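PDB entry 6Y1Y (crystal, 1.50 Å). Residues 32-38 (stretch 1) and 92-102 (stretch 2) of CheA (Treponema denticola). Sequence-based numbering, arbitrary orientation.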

# COMPACT_ATOMS: atom_id res chain seq x y z
N ILE B 32 3.03 9.44 2.15
CA ILE B 32 2.50 9.56 3.50
C ILE B 32 1.26 8.70 3.66
O ILE B 32 1.06 8.05 4.69
N GLU B 33 0.42 8.66 2.62
CA GLU B 33 -0.77 7.82 2.66
C GLU B 33 -0.41 6.36 2.85
O GLU B 33 -1.01 5.65 3.68
N PHE B 34 0.60 5.87 2.12
CA PHE B 34 0.97 4.47 2.26
C PHE B 34 1.68 4.22 3.58
O PHE B 34 1.56 3.12 4.14
N ALA B 35 2.45 5.19 4.09
CA ALA B 35 3.03 5.01 5.41
C ALA B 35 1.95 4.90 6.48
O ALA B 35 2.06 4.08 7.39
N GLU B 36 0.90 5.73 6.37
CA GLU B 36 -0.23 5.63 7.30
C GLU B 36 -0.93 4.28 7.18
O GLU B 36 -1.35 3.70 8.19
N LEU B 37 -1.08 3.78 5.95
CA LEU B 37 -1.71 2.48 5.74
C LEU B 37 -0.85 1.35 6.30
O LEU B 37 -1.39 0.38 6.86
N TYR B 38 0.47 1.44 6.17
CA TYR B 38 1.33 0.45 6.80
C TYR B 38 1.11 0.43 8.31
O TYR B 38 0.93 -0.64 8.91
N ASP B 92 -12.37 -0.66 6.66
CA ASP B 92 -12.37 -0.39 5.23
C ASP B 92 -10.96 -0.37 4.65
O ASP B 92 -10.75 0.27 3.62
N PHE B 93 -10.01 -1.06 5.28
CA PHE B 93 -8.63 -1.04 4.78
C PHE B 93 -8.55 -1.37 3.30
O PHE B 93 -7.81 -0.73 2.56
N ASP B 94 -9.29 -2.40 2.85
CA ASP B 94 -9.14 -2.81 1.45
C ASP B 94 -9.50 -1.66 0.51
O ASP B 94 -8.78 -1.41 -0.47
N SER B 95 -10.57 -0.92 0.81
CA SER B 95 -11.00 0.21 -0.01
C SER B 95 -10.02 1.38 0.08
O SER B 95 -9.71 2.01 -0.94
N LEU B 96 -9.53 1.67 1.29
CA LEU B 96 -8.56 2.75 1.48
C LEU B 96 -7.26 2.46 0.74
O LEU B 96 -6.67 3.36 0.12
N MET B 97 -6.78 1.21 0.81
CA MET B 97 -5.57 0.82 0.09
C MET B 97 -5.77 0.95 -1.42
O MET B 97 -4.93 1.51 -2.13
N LYS B 98 -6.90 0.45 -1.92
CA LYS B 98 -7.15 0.54 -3.36
C LYS B 98 -7.19 2.00 -3.82
O LYS B 98 -6.61 2.34 -4.85
N ALA B 99 -7.86 2.86 -3.06
CA ALA B 99 -7.92 4.27 -3.45
C ALA B 99 -6.53 4.90 -3.45
O ALA B 99 -6.23 5.73 -4.31
N ALA B 100 -5.69 4.53 -2.49
CA ALA B 100 -4.34 5.08 -2.45
C ALA B 100 -3.53 4.64 -3.66
O ALA B 100 -2.78 5.44 -4.24
N VAL B 101 -3.69 3.38 -4.09
CA VAL B 101 -3.02 2.90 -5.30
C VAL B 101 -3.51 3.66 -6.52
O VAL B 101 -2.72 4.11 -7.36
N THR B 102 -4.83 3.87 -6.62
CA THR B 102 -5.39 4.58 -7.76
C THR B 102 -4.84 6.00 -7.87
O THR B 102 -4.49 6.45 -8.97

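The most unusual feature of this contact is a glutamate clamped over an alanine by two waters. No direct hydrogen bond joins the two stretches; instead E33, pointing toward its neighbour with chi1 t and chi2 t, lays its carboxylate across A100, CD resting 3.5 Å from A100 CB. Each carboxylate oxygen accepts a hydrogen bond from one water: water 1 lies 2.6 Å from E33 OE1 and also donates to A100 O at 2.9 Å, while water 2 lies 2.6 Å from E33 OE2 and donates to L96 O at 2.7 Å. A negative side chain cannot bond a carbonyl oxygen directly, since neither brings a proton, and the waters supply what is missing.

The helices run nearly antiparallel, at 159°, with axes 10.2 Å apart at closest approach. The packing rule beneath the polar bridge is a leucine knob in a four-residue hole. L37 (m, t) points toward stretch 2 and sits among F93, L96, M97 and A100. Its CD1 reaches A100 CB at 3.7 Å and M97 SD at 4.0 Å; its CD2 meets F93 CE2 at 3.7 Å and L96 CB at 4.1 Å. The small A100 methyl, also directed inward, is thus shared by E33, F34 and L37.

F34 starts sideways, and with chi1 m its ring end comes nearer: CE1 lies 3.6 Å from A100 CB, and CZ 4.0 Å from V101 CG2. M97, extended at chi1 (t) and turned at chi2 (p), sets its sulfur at the edge of that ring, SD lying 4.1 Å from F34 CE1. F93 (chi1 t) likewise leaves its backbone sideways and ends closer, its ring edge meeting the L37 backbone with CE2 3.2 Å from L37 O. K98 and Y38 point away and make no contact; V101 also points away at CA-to-CB, yet its CG2 still meets the F34 ring.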

# COMPACT_ATOMS: atom_id res chain seq x y z
CB ILE B 32 2.22 11.04 3.82
CG1 ILE B 32 3.54 11.80 3.90
CG2 ILE B 32 1.43 11.15 5.11
CD1 ILE B 32 3.42 13.26 3.51
CB GLU B 33 -1.58 8.03 1.38
CG GLU B 33 -2.90 7.33 1.34
CD GLU B 33 -3.83 7.85 0.26
OE1 GLU B 33 -3.34 8.51 -0.69
OE2 GLU B 33 -5.05 7.61 0.36
CB PHE B 34 1.82 4.01 1.08
CG PHE B 34 1.04 3.81 -0.19
CD1 PHE B 34 0.03 2.86 -0.25
CD2 PHE B 34 1.35 4.54 -1.33
CE1 PHE B 34 -0.69 2.67 -1.42
CE2 PHE B 34 0.63 4.36 -2.50
CZ PHE B 34 -0.38 3.42 -2.55
CB ALA B 35 4.00 6.14 5.74
CB GLU B 36 -1.26 6.74 7.02
CG GLU B 36 -0.79 8.16 7.25
CD GLU B 36 -1.83 9.18 6.82
OE1 GLU B 36 -2.84 8.77 6.19
OE2 GLU B 36 -1.66 10.38 7.11
CB LEU B 37 -1.98 2.28 4.25
CG LEU B 37 -3.21 3.04 3.73
CD1 LEU B 37 -3.22 3.08 2.21
CD2 LEU B 37 -4.48 2.38 4.25
CB TYR B 38 2.81 0.74 6.47
CG TYR B 38 3.78 -0.11 7.27
CD1 TYR B 38 4.02 -1.44 6.94
CD2 TYR B 38 4.45 0.42 8.37
CE1 TYR B 38 4.90 -2.21 7.68
CE2 TYR B 38 5.32 -0.35 9.11
CZ TYR B 38 5.55 -1.66 8.76
OH TYR B 38 6.42 -2.43 9.52
CB ASP B 92 -13.06 0.94 4.94
CG ASP B 92 -14.54 0.90 5.27
OD1 ASP B 92 -15.20 -0.12 4.98
OD2 ASP B 92 -15.05 1.90 5.84
CB PHE B 93 -7.75 -2.02 5.57
CG PHE B 93 -6.27 -1.87 5.29
CD1 PHE B 93 -5.68 -2.56 4.23
CD2 PHE B 93 -5.48 -1.05 6.08
CE1 PHE B 93 -4.32 -2.41 3.96
CE2 PHE B 93 -4.12 -0.91 5.81
CZ PHE B 93 -3.55 -1.58 4.75
CB ASP B 94 -9.94 -4.09 1.14
CG ASP B 94 -11.41 -4.04 1.60
OD1 ASP B 94 -11.91 -3.01 2.07
OD2 ASP B 94 -12.08 -5.09 1.47
CB SER B 95 -12.38 0.68 0.44
OG SER B 95 -13.39 -0.12 -0.15
CB LEU B 96 -8.28 2.95 2.96
CG LEU B 96 -9.45 3.40 3.83
CD1 LEU B 96 -9.01 3.40 5.28
CD2 LEU B 96 -9.93 4.78 3.40
CB MET B 97 -5.18 -0.60 0.47
CG MET B 97 -3.96 -1.10 -0.25
SD MET B 97 -2.49 -0.45 0.54
CE MET B 97 -1.25 -1.28 -0.46
CB LYS B 98 -8.46 -0.17 -3.72
CG LYS B 98 -8.55 -0.37 -5.23
CD LYS B 98 -9.78 -1.16 -5.65
CE LYS B 98 -9.73 -1.36 -7.15
NZ LYS B 98 -10.92 -2.10 -7.67
CB ALA B 99 -8.87 5.03 -2.52
CB ALA B 100 -3.64 4.67 -1.15
CB VAL B 101 -3.22 1.38 -5.48
CG1 VAL B 101 -2.62 0.92 -6.82
CG2 VAL B 101 -2.59 0.61 -4.32
CB THR B 102 -6.91 4.58 -7.63
OG1 THR B 102 -7.39 3.24 -7.84
CG2 THR B 102 -7.55 5.53 -8.65
O HOH W 1 -1.91 7.73 -2.78
O HOH W 2 -6.96 5.91 0.95